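Local coordinates for tailspike protein (Siphovirus 9NA, PDB 3RIQ), which probably recognises Salmonella lipopolysaccharide as the phage's receptor-binding tailspike and cleaves its O-antigen chain as an endorhamnosidase, at residues 169-174 against 192-197; 221-226 against 258-263; 396-401 against 416-421; 515-520 against 529-534. All coordinates share one frame; numbering follows the deposited sequence.

Contact 1: residues 169-174 against 192-197; sequences LFTLCN and TFENHH
Leu169, Phe170 and Thr171 pair in parallel with Thr192, Phe193 and Glu194, the strand axes 4.8 Å apart and inclined by 18°, with Phe170 N donating to Thr192 O, Glu194 N to Phe170 O and Leu172 N to Glu194 O. Side chains of like position line up from one strand to the next. Thr171 OG1 donates to Glu194 OE1 at 2.7 Å; the threonine's first torsion (chi1 -62°) sets OG1 anti to its carbonyl carbon, beside the backbone N, and the two side chains run alongside each other. Arg149, on the preceding strand, also grips this pair, with a salt bridge to OE1 and a hydrogen bond to OG1. The strands are successive rungs of the right-handed beta-helix, with Phe170 and Phe193 on its interior face, where an aromatic ladder runs from Phe170 through Phe193 to Phe222. The first two rings lie at 26° but are slid apart, touching between CD2 of Phe170 and CE1 of Phe193 at 3.7 Å. Where the strands end, Asn195 ND2 donates to Cys173 O at 3.0 Å, nearly in its own amide plane. A water bonded to Phe170 O, Cys173 N and Asn195 OD1 bridges the turn. On the face of Thr171 and Glu194, Thr171 CG2 meets the edge of the His197 ring, 3.6 Å from ND1.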
loop_
_atom_site.group_PDB
_atom_site.type_symbol
_atom_site.label_atom_id
_atom_site.label_comp_id
_atom_site.label_asym_id
_atom_site.label_seq_id
_atom_site.Cartn_x
_atom_site.Cartn_y
_atom_site.Cartn_z
ATOM N N LEU A 169 11.682 11.756 -27.166
ATOM C CA LEU A 169 12.918 10.931 -27.131
ATOM C C LEU A 169 14.058 11.783 -26.557
ATOM O O LEU A 169 14.400 12.818 -27.150
ATOM C CB LEU A 169 13.230 10.428 -28.541
ATOM C CG LEU A 169 14.597 9.762 -28.764
ATOM C CD1 LEU A 169 14.690 8.499 -27.961
ATOM C CD2 LEU A 169 14.683 9.444 -30.221
ATOM N N PHE A 170 14.650 11.350 -25.452
ATOM C CA PHE A 170 15.766 12.066 -24.823
ATOM C C PHE A 170 17.000 11.223 -25.061
ATOM O O PHE A 170 17.097 10.080 -24.549
ATOM C CB PHE A 170 15.504 12.251 -23.314
ATOM C CG PHE A 170 14.345 13.139 -23.044
ATOM C CD1 PHE A 170 14.532 14.521 -23.003
ATOM C CD2 PHE A 170 13.058 12.616 -22.852
ATOM C CE1 PHE A 170 13.436 15.402 -22.763
ATOM C CE2 PHE A 170 11.965 13.476 -22.608
ATOM C CZ PHE A 170 12.147 14.867 -22.601
ATOM N N THR A 171 17.934 11.784 -25.819
ATOM C CA THR A 171 19.163 11.071 -26.239
ATOM C C THR A 171 20.360 11.626 -25.489
ATOM O O THR A 171 20.649 12.813 -25.608
ATOM C CB THR A 171 19.347 11.166 -27.763
ATOM O OG1 THR A 171 18.223 10.527 -28.388
ATOM C CG2 THR A 171 20.650 10.475 -28.245
ATOM N N LEU A 172 21.067 10.765 -24.747
ATOM C CA LEU A 172 22.261 11.178 -23.959
ATOM C C LEU A 172 21.940 12.320 -22.977
ATOM O O LEU A 172 22.744 13.270 -22.806
ATOM C CB LEU A 172 23.489 11.536 -24.839
ATOM C CG LEU A 172 24.103 10.363 -25.626
ATOM C CD1 LEU A 172 25.279 10.891 -26.469
ATOM C CD2 LEU A 172 24.616 9.277 -24.680
ATOM N N CYS A 173 20.767 12.235 -22.343
ATOM C CA CYS A 173 20.363 13.216 -21.372
ATOM C C CYS A 173 20.510 12.687 -19.960
ATOM O O CYS A 173 20.506 11.461 -19.737
ATOM C CB CYS A 173 18.889 13.633 -21.595
ATOM S SG CYS A 173 18.629 14.558 -23.177
ATOM N N ASN A 174 20.559 13.610 -18.999
ATOM C CA ASN A 174 20.562 13.245 -17.567
ATOM C C ASN A 174 19.691 14.241 -16.813
ATOM O O ASN A 174 19.526 15.400 -17.240
ATOM C CB ASN A 174 21.972 13.305 -16.976
ATOM C CG ASN A 174 22.921 12.342 -17.640
ATOM O OD1 ASN A 174 22.928 11.139 -17.341
ATOM N ND2 ASN A 174 23.735 12.874 -18.573
ATOM N N THR A 192 11.096 8.132 -23.907
ATOM C CA THR A 192 12.251 7.231 -23.931
ATOM C C THR A 192 13.495 7.952 -23.470
ATOM O O THR A 192 13.780 9.051 -23.948
ATOM C CB THR A 192 12.530 6.717 -25.381
ATOM O OG1 THR A 192 11.392 6.043 -25.905
ATOM C CG2 THR A 192 13.764 5.788 -25.433
ATOM N N PHE A 193 14.263 7.322 -22.574
ATOM C CA PHE A 193 15.572 7.853 -22.165
ATOM C C PHE A 193 16.631 6.958 -22.790
ATOM O O PHE A 193 16.854 5.810 -22.340
ATOM C CB PHE A 193 15.693 7.933 -20.643
ATOM C CG PHE A 193 14.606 8.738 -20.009
ATOM C CD1 PHE A 193 14.583 10.131 -20.179
ATOM C CD2 PHE A 193 13.595 8.115 -19.253
ATOM C CE1 PHE A 193 13.583 10.915 -19.611
ATOM C CE2 PHE A 193 12.585 8.908 -18.652
ATOM C CZ PHE A 193 12.591 10.299 -18.838
ATOM N N GLU A 194 17.226 7.440 -23.892
ATOM C CA GLU A 194 18.105 6.628 -24.743
ATOM C C GLU A 194 19.562 6.997 -24.489
ATOM O O GLU A 194 20.010 8.051 -24.966
ATOM C CB GLU A 194 17.743 6.919 -26.204
ATOM C CG GLU A 194 18.553 6.151 -27.226
ATOM C CD GLU A 194 18.287 6.652 -28.624
ATOM O OE1 GLU A 194 18.274 7.846 -28.847
ATOM O OE2 GLU A 194 18.080 5.848 -29.529
ATOM N N ASN A 195 20.301 6.158 -23.741
ATOM C CA ASN A 195 21.681 6.498 -23.345
ATOM C C ASN A 195 22.752 5.503 -23.790
ATOM O O ASN A 195 23.857 5.517 -23.280
ATOM C CB ASN A 195 21.768 6.759 -21.826
ATOM C CG ASN A 195 20.962 7.981 -21.400
ATOM O OD1 ASN A 195 19.751 7.921 -21.319
ATOM N ND2 ASN A 195 21.624 9.085 -21.182
ATOM N N HIS A 196 22.464 4.672 -24.784
ATOM C CA HIS A 196 23.457 3.667 -25.162
ATOM C C HIS A 196 24.574 4.161 -26.100
ATOM O O HIS A 196 25.472 3.396 -26.394
ATOM C CB HIS A 196 22.779 2.480 -25.835
ATOM C CG HIS A 196 22.203 2.852 -27.162
ATOM N ND1 HIS A 196 21.175 3.762 -27.285
ATOM C CD2 HIS A 196 22.547 2.488 -28.418
ATOM C CE1 HIS A 196 20.906 3.937 -28.566
ATOM N NE2 HIS A 196 21.720 3.165 -29.276
ATOM N N HIS A 197 24.516 5.406 -26.569
ATOM C CA HIS A 197 25.535 5.887 -27.510
ATOM C C HIS A 197 26.904 6.054 -26.882
ATOM O O HIS A 197 27.879 6.184 -27.597
ATOM C CB HIS A 197 25.139 7.182 -28.238
ATOM C CG HIS A 197 23.977 7.034 -29.174
ATOM N ND1 HIS A 197 22.975 7.973 -29.257
ATOM C CD2 HIS A 197 23.696 6.109 -30.115
ATOM C CE1 HIS A 197 22.098 7.606 -30.177
ATOM N NE2 HIS A 197 22.520 6.479 -30.720
HETATM O O HOH W 1 18.600 10.306 -22.308
#

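Contact 2: residues 221-226 against 258-263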
loop_
_atom_site.group_PDB
_atom_site.type_symbol
_atom_site.label_atom_id
_atom_site.label_comp_id
_atom_site.label_asym_id
_atom_site.label_seq_id
_atom_site.Cartn_x
_atom_site.Cartn_y
_atom_site.Cartn_z
ATOM N N LEU A 221 10.301 4.094 -21.578
ATOM C CA LEU A 221 11.336 3.121 -21.941
ATOM C C LEU A 221 12.714 3.640 -21.521
ATOM O O LEU A 221 13.062 4.808 -21.812
ATOM C CB LEU A 221 11.299 2.897 -23.462
ATOM C CG LEU A 221 12.393 1.968 -24.017
ATOM C CD1 LEU A 221 12.160 0.546 -23.541
ATOM C CD2 LEU A 221 12.395 2.015 -25.513
ATOM N N PHE A 222 13.461 2.814 -20.794
ATOM C CA PHE A 222 14.838 3.139 -20.334
ATOM C C PHE A 222 15.892 2.322 -21.088
ATOM O O PHE A 222 15.746 1.102 -21.226
ATOM C CB PHE A 222 15.003 2.853 -18.837
ATOM C CG PHE A 222 14.163 3.743 -17.962
ATOM C CD1 PHE A 222 14.673 4.940 -17.454
ATOM C CD2 PHE A 222 12.820 3.437 -17.719
ATOM C CE1 PHE A 222 13.880 5.800 -16.679
ATOM C CE2 PHE A 222 12.030 4.297 -16.936
ATOM C CZ PHE A 222 12.553 5.473 -16.436
ATOM N N ILE A 223 16.925 3.015 -21.591
ATOM C CA ILE A 223 18.047 2.391 -22.281
ATOM C C ILE A 223 19.350 2.874 -21.645
ATOM O O ILE A 223 19.641 4.083 -21.667
ATOM C CB ILE A 223 18.003 2.789 -23.792
ATOM C CG1 ILE A 223 16.807 2.130 -24.468
ATOM C CG2 ILE A 223 19.332 2.452 -24.519
ATOM C CD1 ILE A 223 16.409 2.785 -25.832
ATOM N N ARG A 224 20.109 1.941 -21.058
ATOM C CA ARG A 224 21.410 2.254 -20.415
ATOM C C ARG A 224 21.290 3.391 -19.392
ATOM O O ARG A 224 22.068 4.380 -19.426
ATOM C CB ARG A 224 22.550 2.529 -21.447
ATOM C CG ARG A 224 23.926 2.290 -20.847
ATOM C CD ARG A 224 25.065 2.474 -21.894
ATOM N NE ARG A 224 26.372 2.288 -21.221
ATOM C CZ ARG A 224 26.958 1.107 -21.004
ATOM N NH1 ARG A 224 26.414 -0.025 -21.464
ATOM N NH2 ARG A 224 28.143 1.051 -20.375
ATOM N N ASN A 225 20.293 3.260 -18.504
ATOM C CA ASN A 225 20.139 4.166 -17.350
ATOM C C ASN A 225 20.515 3.441 -16.059
ATOM O O ASN A 225 20.240 2.237 -15.913
ATOM C CB ASN A 225 18.704 4.731 -17.244
ATOM C CG ASN A 225 18.477 5.949 -18.142
ATOM O OD1 ASN A 225 18.070 7.025 -17.649
ATOM N ND2 ASN A 225 18.731 5.807 -19.455
ATOM N N ASP A 226 21.153 4.166 -15.135
ATOM C CA ASP A 226 21.498 3.650 -13.806
ATOM C C ASP A 226 21.185 4.730 -12.794
ATOM O O ASP A 226 21.787 5.824 -12.836
ATOM C CB ASP A 226 22.983 3.271 -13.786
ATOM C CG ASP A 226 23.420 2.609 -12.486
ATOM O OD1 ASP A 226 22.672 2.637 -11.466
ATOM O OD2 ASP A 226 24.551 2.024 -12.498
ATOM N N ARG A 258 26.065 -2.084 -28.022
ATOM C CA ARG A 258 26.366 -1.771 -26.600
ATOM C C ARG A 258 25.195 -2.147 -25.713
ATOM O O ARG A 258 24.025 -1.949 -26.096
ATOM C CB ARG A 258 26.697 -0.284 -26.414
ATOM C CG ARG A 258 26.995 0.090 -24.944
ATOM C CD ARG A 258 27.555 1.465 -24.730
ATOM N NE ARG A 258 28.920 1.506 -25.214
ATOM C CZ ARG A 258 29.345 2.259 -26.233
ATOM N NH1 ARG A 258 28.515 3.082 -26.862
ATOM N NH2 ARG A 258 30.613 2.186 -26.622
ATOM N N SER A 259 25.492 -2.655 -24.522
ATOM C CA SER A 259 24.419 -2.994 -23.577
ATOM C C SER A 259 23.470 -1.812 -23.337
ATOM O O SER A 259 23.923 -0.693 -23.033
ATOM C CB SER A 259 25.002 -3.445 -22.224
ATOM O OG SER A 259 23.926 -3.734 -21.327
ATOM N N ALA A 260 22.171 -2.083 -23.464
ATOM C CA ALA A 260 21.113 -1.103 -23.306
ATOM C C ALA A 260 20.350 -1.315 -21.994
ATOM O O ALA A 260 19.245 -0.798 -21.797
ATOM C CB ALA A 260 20.134 -1.242 -24.502
ATOM N N ARG A 261 20.924 -2.132 -21.123
ATOM C CA ARG A 261 20.295 -2.553 -19.868
ATOM C C ARG A 261 20.237 -1.414 -18.852
ATOM O O ARG A 261 20.675 -0.299 -19.124
ATOM C CB ARG A 261 21.056 -3.750 -19.312
ATOM C CG ARG A 261 20.978 -4.980 -20.245
ATOM C CD ARG A 261 21.909 -6.056 -19.712
ATOM N NE ARG A 261 21.894 -7.311 -20.482
ATOM C CZ ARG A 261 22.665 -7.574 -21.537
ATOM N NH1 ARG A 261 23.518 -6.656 -22.013
ATOM N NH2 ARG A 261 22.594 -8.771 -22.119
ATOM N N ASN A 262 19.676 -1.687 -17.675
ATOM C CA ASN A 262 19.368 -0.646 -16.691
ATOM C C ASN A 262 19.482 -1.155 -15.273
ATOM O O ASN A 262 19.218 -2.329 -15.031
ATOM C CB ASN A 262 17.948 -0.095 -16.912
ATOM C CG ASN A 262 17.745 0.400 -18.321
ATOM O OD1 ASN A 262 17.970 1.586 -18.605
ATOM N ND2 ASN A 262 17.321 -0.506 -19.234
ATOM N N TYR A 263 19.808 -0.243 -14.353
ATOM C CA TYR A 263 20.118 -0.563 -12.965
ATOM C C TYR A 263 19.558 0.441 -12.005
ATOM O O TYR A 263 19.453 1.639 -12.326
ATOM C CB TYR A 263 21.662 -0.586 -12.733
ATOM C CG TYR A 263 22.351 -1.757 -13.399
ATOM C CD1 TYR A 263 22.605 -2.940 -12.692
ATOM C CD2 TYR A 263 22.745 -1.696 -14.740
ATOM C CE1 TYR A 263 23.204 -4.037 -13.304
ATOM C CE2 TYR A 263 23.362 -2.778 -15.356
ATOM C CZ TYR A 263 23.585 -3.956 -14.624
ATOM O OH TYR A 263 24.172 -5.024 -15.216
#
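Arg224 carries CG anti to its backbone N (chi1 -157°) and stays extended as far as NE, a reach that brings NH1 to Ser259 O at 3.0 Å, while Asn262 holds CG anti to its carbonyl carbon (chi1 -55°), with the amide beyond it near the backbone of Phe222 and Asn225. The Ser259 oxygen lies in the guanidinium plane; CD of Arg258 sits over one face, toward the rim. Asp294 forms a salt bridge with Arg258 through its carboxylate, while its backbone O accepts from Arg224 NH1; this probably offsets the two like charges. Arg224 NH2 bonds to Thr199 O. Asn262 spans the turn with both amide ends: OD1 accepts from Asn225 N at 2.9 Å, the donor standing above the plane of the amide carbonyl, and ND2 gives a weak bond to Phe222 O. Arg224 N donates to Ala260 O, again from above the carbonyl plane, and Tyr263 N to Asn225 O at 3.0 Å. CG2 of Ile223 rests 3.8 Å from CB of Ala260. Here the irregular 258-263 segment, in the connection between strands 249-250 and 266-273 of the right-handed beta-helix, folds back over the end of strand 220-223. That strand is flanked by strands 184-194 and 249-250, and the short antiparallel pair 254-255 and 258-259 lies beside Ile223.

Contact 3: residues 396-401 against 416-421; sequences AVYAPS and KILCTY
Two consecutive rungs of the right-handed beta-helix meet where Val397, Tyr398 and Ala399 run in parallel beside Ile417, Leu418 and Cys419, near the end of the parallel coil. The strand axes are 4.9 Å apart, with an angle of 12° between them. Three backbone bonds alternate between the strands: Val397 N to Lys416 O, Leu418 N to Val397 O and Ala399 N to Leu418 O, the last two at 2.9 Å. Lys416 O is shared, since Ala396 N adds a weak, strongly bent bond to it. One face carries Val397 and Ile417, whose nearest side-chain atoms, CB and CG2, are 4.3 Å apart; these side chains point into the coil, where Val397 also packs on Ile385. On the other face Tyr398 and Leu418 lie side by side. Leucine CG is anti to its backbone N (chi1 171°), and CD2 beyond it comes to 3.2 Å from Tyr398 CE1, an unusually short approach, with tyrosine CD1 next at 3.6 Å. The same methyl lies 4.2 Å from Pro400 CG, between the two rings. The backbone of Ile417 takes part in the trimer: its carbonyl accepts from Gln433 of a neighbouring subunit, and the residue packs on Gln426 of the third. Beyond the strands the chain turns a corner at Pro400 and Ser401, and at Thr420 in the following rung. The two corners are joined by Thr420 OG1, which donates to a lone pair of Pro400 O, in the carbonyl plane, at 2.7 Å.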
loop_
_atom_site.group_PDB
_atom_site.type_symbol
_atom_site.label_atom_id
_atom_site.label_comp_id
_atom_site.label_asym_id
_atom_site.label_seq_id
_atom_site.Cartn_x
_atom_site.Cartn_y
_atom_site.Cartn_z
ATOM N N ALA A 396 -0.838 -22.408 -8.173
ATOM C CA ALA A 396 -0.952 -21.053 -7.629
ATOM C C ALA A 396 0.424 -20.398 -7.475
ATOM O O ALA A 396 0.616 -19.230 -7.871
ATOM C CB ALA A 396 -1.674 -21.082 -6.283
ATOM N N VAL A 397 1.368 -21.149 -6.890
ATOM C CA VAL A 397 2.750 -20.705 -6.746
ATOM C C VAL A 397 3.677 -21.804 -7.222
ATOM O O VAL A 397 3.757 -22.894 -6.599
ATOM C CB VAL A 397 3.107 -20.305 -5.290
ATOM C CG1 VAL A 397 4.558 -19.821 -5.198
ATOM C CG2 VAL A 397 2.157 -19.185 -4.796
ATOM N N TYR A 398 4.410 -21.503 -8.301
ATOM C CA TYR A 398 5.392 -22.440 -8.833
ATOM C C TYR A 398 6.755 -21.777 -8.655
ATOM O O TYR A 398 7.158 -20.908 -9.434
ATOM C CB TYR A 398 5.115 -22.774 -10.305
ATOM C CG TYR A 398 6.020 -23.864 -10.840
ATOM C CD1 TYR A 398 5.663 -25.197 -10.705
ATOM C CD2 TYR A 398 7.242 -23.570 -11.477
ATOM C CE1 TYR A 398 6.485 -26.214 -11.187
ATOM C CE2 TYR A 398 8.061 -24.575 -11.953
ATOM C CZ TYR A 398 7.681 -25.899 -11.790
ATOM O OH TYR A 398 8.472 -26.931 -12.261
ATOM N N ALA A 399 7.451 -22.184 -7.604
ATOM C CA ALA A 399 8.675 -21.485 -7.178
ATOM C C ALA A 399 9.624 -22.506 -6.523
ATOM O O ALA A 399 9.957 -22.396 -5.345
ATOM C CB ALA A 399 8.308 -20.327 -6.228
ATOM N N PRO A 400 10.089 -23.484 -7.312
ATOM C CA PRO A 400 10.720 -24.672 -6.723
ATOM C C PRO A 400 11.905 -24.393 -5.810
ATOM O O PRO A 400 12.123 -25.134 -4.859
ATOM C CB PRO A 400 11.203 -25.458 -7.945
ATOM C CG PRO A 400 10.442 -24.943 -9.074
ATOM C CD PRO A 400 9.931 -23.600 -8.775
ATOM N N SER A 401 12.680 -23.349 -6.117
ATOM C CA SER A 401 13.885 -23.043 -5.359
ATOM C C SER A 401 13.694 -21.900 -4.373
ATOM O O SER A 401 14.649 -21.465 -3.731
ATOM C CB SER A 401 15.015 -22.685 -6.318
ATOM O OG SER A 401 15.335 -23.808 -7.111
ATOM N N LYS A 416 -2.240 -25.151 -5.596
ATOM C CA LYS A 416 -0.974 -25.847 -5.457
ATOM C C LYS A 416 0.200 -24.899 -5.260
ATOM O O LYS A 416 0.364 -23.919 -5.999
ATOM C CB LYS A 416 -0.715 -26.747 -6.688
ATOM C CG LYS A 416 -1.769 -27.841 -6.900
ATOM C CD LYS A 416 -1.400 -28.763 -8.099
ATOM C CE LYS A 416 -2.475 -29.846 -8.313
ATOM N NZ LYS A 416 -3.840 -29.251 -8.492
ATOM N N ILE A 417 1.022 -25.225 -4.270
ATOM C CA ILE A 417 2.245 -24.473 -3.928
ATOM C C ILE A 417 3.441 -25.425 -4.010
ATOM O O ILE A 417 3.488 -26.461 -3.305
ATOM C CB ILE A 417 2.168 -23.907 -2.481
ATOM C CG1 ILE A 417 0.947 -22.996 -2.330
ATOM C CG2 ILE A 417 3.488 -23.219 -2.120
ATOM C CD1 ILE A 417 0.648 -22.549 -0.924
ATOM N N LEU A 418 4.384 -25.099 -4.904
ATOM C CA LEU A 418 5.603 -25.882 -5.054
ATOM C C LEU A 418 6.788 -24.988 -4.730
ATOM O O LEU A 418 7.014 -24.002 -5.433
ATOM C CB LEU A 418 5.755 -26.450 -6.489
ATOM C CG LEU A 418 7.110 -27.126 -6.852
ATOM C CD1 LEU A 418 7.314 -28.337 -6.024
ATOM C CD2 LEU A 418 7.194 -27.473 -8.312
ATOM N N CYS A 419 7.530 -25.320 -3.678
ATOM C CA CYS A 419 8.671 -24.495 -3.271
ATOM C C CYS A 419 9.588 -25.271 -2.376
ATOM O O CYS A 419 9.344 -26.448 -2.126
ATOM C CB CYS A 419 8.207 -23.189 -2.584
ATOM S SG CYS A 419 7.360 -23.530 -1.050
ATOM N N THR A 420 10.668 -24.639 -1.920
ATOM C CA THR A 420 11.643 -25.339 -1.090
ATOM C C THR A 420 11.248 -25.352 0.382
ATOM O O THR A 420 11.484 -26.333 1.111
ATOM C CB THR A 420 13.038 -24.692 -1.215
ATOM O OG1 THR A 420 13.547 -24.945 -2.523
ATOM C CG2 THR A 420 14.025 -25.301 -0.236
ATOM N N TYR A 421 10.676 -24.245 0.827
ATOM C CA TYR A 421 10.336 -24.090 2.241
ATOM C C TYR A 421 9.053 -23.262 2.364
ATOM O O TYR A 421 8.937 -22.205 1.721
ATOM C CB TYR A 421 11.499 -23.396 3.005
ATOM C CG TYR A 421 11.160 -23.198 4.464
ATOM C CD1 TYR A 421 11.230 -24.282 5.376
ATOM C CD2 TYR A 421 10.717 -21.961 4.944
ATOM C CE1 TYR A 421 10.875 -24.113 6.729
ATOM C CE2 TYR A 421 10.351 -21.801 6.292
ATOM C CZ TYR A 421 10.443 -22.861 7.169
ATOM O OH TYR A 421 10.053 -22.682 8.485
#

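Contact 4: residues 515-520 against 529-534; sequences SSIGFF and ILAKKP
Lys532 O is gripped by two successive backbone amides, Ser516 N at 3.1 Å and, more weakly, Ser515 N. Both serines face the one lysine, which makes a G1 beta bulge at the open end of an antiparallel hairpin formed by strands 516-521 and 527-532. Ser515 has the positive phi of such a bulge (64°), and its N-H is divided between Lys532 O and a second weak acceptor, Lys533 O. From here the ladder is regular: Lys532 N donates to Ser516 O at 2.8 Å, and Gly518 exchanges a pair of bonds with Leu530. Ile517 and Phe519 share one face with Ile529 and Ala531. Ile529 stands between its two partners, its CG2 3.7 Å from Ile517 CB and its CG1 3.4 Å from Phe519 CE2. With CG1 anti to its carbonyl carbon (chi1 -60°), Ile529 lies alongside the phenylalanine, and its CD1 lies near CE2 and CZ of the same ring. CG2 of Ile517 meets CB of Ala531 at 3.9 Å. This apolar face packs against the other two subunits: Ile517 on Ile499 of a neighbouring subunit and Phe519 on Ile517 of the third. Ser516 and Ile517 also pair with an antiparallel strand of the neighbouring subunit, so the sheet crosses the interface, and Ser515 OG bonds to Val501 O there. On the opposite face, the extended Lys532 carries NZ to hydrogen bonds with the carbonyls of Leu511 and Glu512. Gly518 has no side chain on that face; Phe520 reaches across with CE1, which lies 4.0 Å from Leu530 CB.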
loop_
_atom_site.group_PDB
_atom_site.type_symbol
_atom_site.label_atom_id
_atom_site.label_comp_id
_atom_site.label_asym_id
_atom_site.label_seq_id
_atom_site.Cartn_x
_atom_site.Cartn_y
_atom_site.Cartn_z
ATOM N N SER A 515 4.454 -48.729 28.914
ATOM C CA SER A 515 3.118 -48.510 29.459
ATOM C C SER A 515 2.120 -48.128 28.370
ATOM O O SER A 515 1.435 -47.085 28.432
ATOM C CB SER A 515 3.151 -47.512 30.616
ATOM O OG SER A 515 2.031 -47.695 31.468
ATOM N N SER A 516 2.044 -48.987 27.367
ATOM C CA SER A 516 1.088 -48.799 26.261
ATOM C C SER A 516 0.602 -50.152 25.737
ATOM O O SER A 516 1.237 -51.164 25.977
ATOM C CB SER A 516 1.651 -47.916 25.137
ATOM O OG SER A 516 2.708 -48.530 24.423
ATOM N N ILE A 517 -0.550 -50.164 25.065
ATOM C CA ILE A 517 -1.150 -51.398 24.507
ATOM C C ILE A 517 -1.599 -51.209 23.069
ATOM O O ILE A 517 -1.815 -50.076 22.608
ATOM C CB ILE A 517 -2.352 -51.904 25.381
ATOM C CG1 ILE A 517 -3.517 -50.883 25.357
ATOM C CG2 ILE A 517 -1.866 -52.175 26.837
ATOM C CD1 ILE A 517 -4.805 -51.412 25.989
ATOM N N GLY A 518 -1.749 -52.323 22.353
ATOM C CA GLY A 518 -2.351 -52.300 21.014
ATOM C C GLY A 518 -3.165 -53.561 20.856
ATOM O O GLY A 518 -2.744 -54.631 21.311
ATOM N N PHE A 519 -4.350 -53.431 20.258
ATOM C CA PHE A 519 -5.174 -54.592 19.971
ATOM C C PHE A 519 -4.820 -55.199 18.608
ATOM O O PHE A 519 -4.392 -54.504 17.685
ATOM C CB PHE A 519 -6.659 -54.228 19.962
ATOM C CG PHE A 519 -7.229 -53.887 21.333
ATOM C CD1 PHE A 519 -7.062 -52.623 21.914
ATOM C CD2 PHE A 519 -7.971 -54.846 22.029
ATOM C CE1 PHE A 519 -7.640 -52.345 23.183
ATOM C CE2 PHE A 519 -8.546 -54.562 23.270
ATOM C CZ PHE A 519 -8.362 -53.319 23.849
ATOM N N PHE A 520 -5.005 -56.507 18.491
ATOM C CA PHE A 520 -4.812 -57.165 17.210
ATOM C C PHE A 520 -5.613 -58.448 17.132
ATOM O O PHE A 520 -6.029 -59.008 18.159
ATOM C CB PHE A 520 -3.317 -57.456 16.956
ATOM C CG PHE A 520 -2.735 -58.506 17.873
ATOM C CD1 PHE A 520 -2.237 -58.160 19.139
ATOM C CD2 PHE A 520 -2.671 -59.844 17.454
ATOM C CE1 PHE A 520 -1.683 -59.164 19.965
ATOM C CE2 PHE A 520 -2.138 -60.830 18.268
ATOM C CZ PHE A 520 -1.624 -60.503 19.505
ATOM N N ILE A 529 -4.596 -58.426 23.127
ATOM C CA ILE A 529 -3.946 -57.171 23.479
ATOM C C ILE A 529 -2.472 -57.455 23.643
ATOM O O ILE A 529 -2.117 -58.304 24.456
ATOM C CB ILE A 529 -4.491 -56.608 24.818
ATOM C CG1 ILE A 529 -6.010 -56.352 24.724
ATOM C CG2 ILE A 529 -3.689 -55.347 25.256
ATOM C CD1 ILE A 529 -6.661 -56.034 26.081
ATOM N N LEU A 530 -1.620 -56.759 22.885
ATOM C CA LEU A 530 -0.188 -56.739 23.202
ATOM C C LEU A 530 0.040 -55.606 24.200
ATOM O O LEU A 530 -0.351 -54.454 23.943
ATOM C CB LEU A 530 0.634 -56.506 21.936
ATOM C CG LEU A 530 2.145 -56.466 22.144
ATOM C CD1 LEU A 530 2.719 -57.832 22.607
ATOM C CD2 LEU A 530 2.825 -56.028 20.864
ATOM N N ALA A 531 0.662 -55.909 25.339
ATOM C CA ALA A 531 0.899 -54.885 26.372
ATOM C C ALA A 531 2.374 -54.694 26.576
ATOM O O ALA A 531 3.075 -55.662 26.902
ATOM C CB ALA A 531 0.281 -55.309 27.664
ATOM N N LYS A 532 2.831 -53.446 26.426
ATOM C CA LYS A 532 4.199 -53.078 26.760
ATOM C C LYS A 532 4.178 -52.479 28.168
ATOM O O LYS A 532 3.672 -51.387 28.380
ATOM C CB LYS A 532 4.740 -52.082 25.725
ATOM C CG LYS A 532 6.267 -51.830 25.873
ATOM C CD LYS A 532 6.830 -50.981 24.737
ATOM C CE LYS A 532 8.370 -50.883 24.830
ATOM N NZ LYS A 532 9.004 -50.257 23.618
ATOM N N LYS A 533 4.685 -53.235 29.139
ATOM C CA LYS A 533 4.619 -52.858 30.549
ATOM C C LYS A 533 5.468 -51.617 30.875
ATOM O O LYS A 533 6.249 -51.165 30.047
ATOM C CB LYS A 533 5.049 -54.058 31.411
ATOM C CG LYS A 533 4.029 -55.209 31.404
ATOM C CD LYS A 533 4.540 -56.403 32.254
ATOM C CE LYS A 533 5.328 -57.402 31.409
ATOM N NZ LYS A 533 6.138 -58.449 32.198
ATOM N N PRO A 534 5.318 -51.063 32.093
ATOM C CA PRO A 534 6.121 -49.901 32.477
ATOM C C PRO A 534 7.643 -50.133 32.427
ATOM O O PRO A 534 8.403 -49.166 32.227
ATOM C CB PRO A 534 5.634 -49.602 33.895
ATOM C CG PRO A 534 4.176 -50.035 33.866
ATOM C CD PRO A 534 4.226 -51.322 33.053
#

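Contacts 1 and 2 adjoin, their centres 9 Å apart, because strands 184-194 and 220-223 are neighbouring rungs: Phe193 N to Leu221 O and Ile223 N to Phe193 O are probable hydrogen bonds, each 2.9 Å. Asn225 also bonds to Asn195, joining the two turns. Contact 3 belongs to the same beta-helix, about 40 Å from contact 1 and 32 Å from contact 2 between centres. Contact 4 lies in a separate antiparallel sheet near the C-terminus, about 81 Å from contact 1 and 43 Å from contact 3. Other subunits touch contacts 3 and 4, not contacts 1 and 2. Glycerol, probably from crystallisation, hydrogen-bonds to His197 and, weakly, to Glu194 in contact 1.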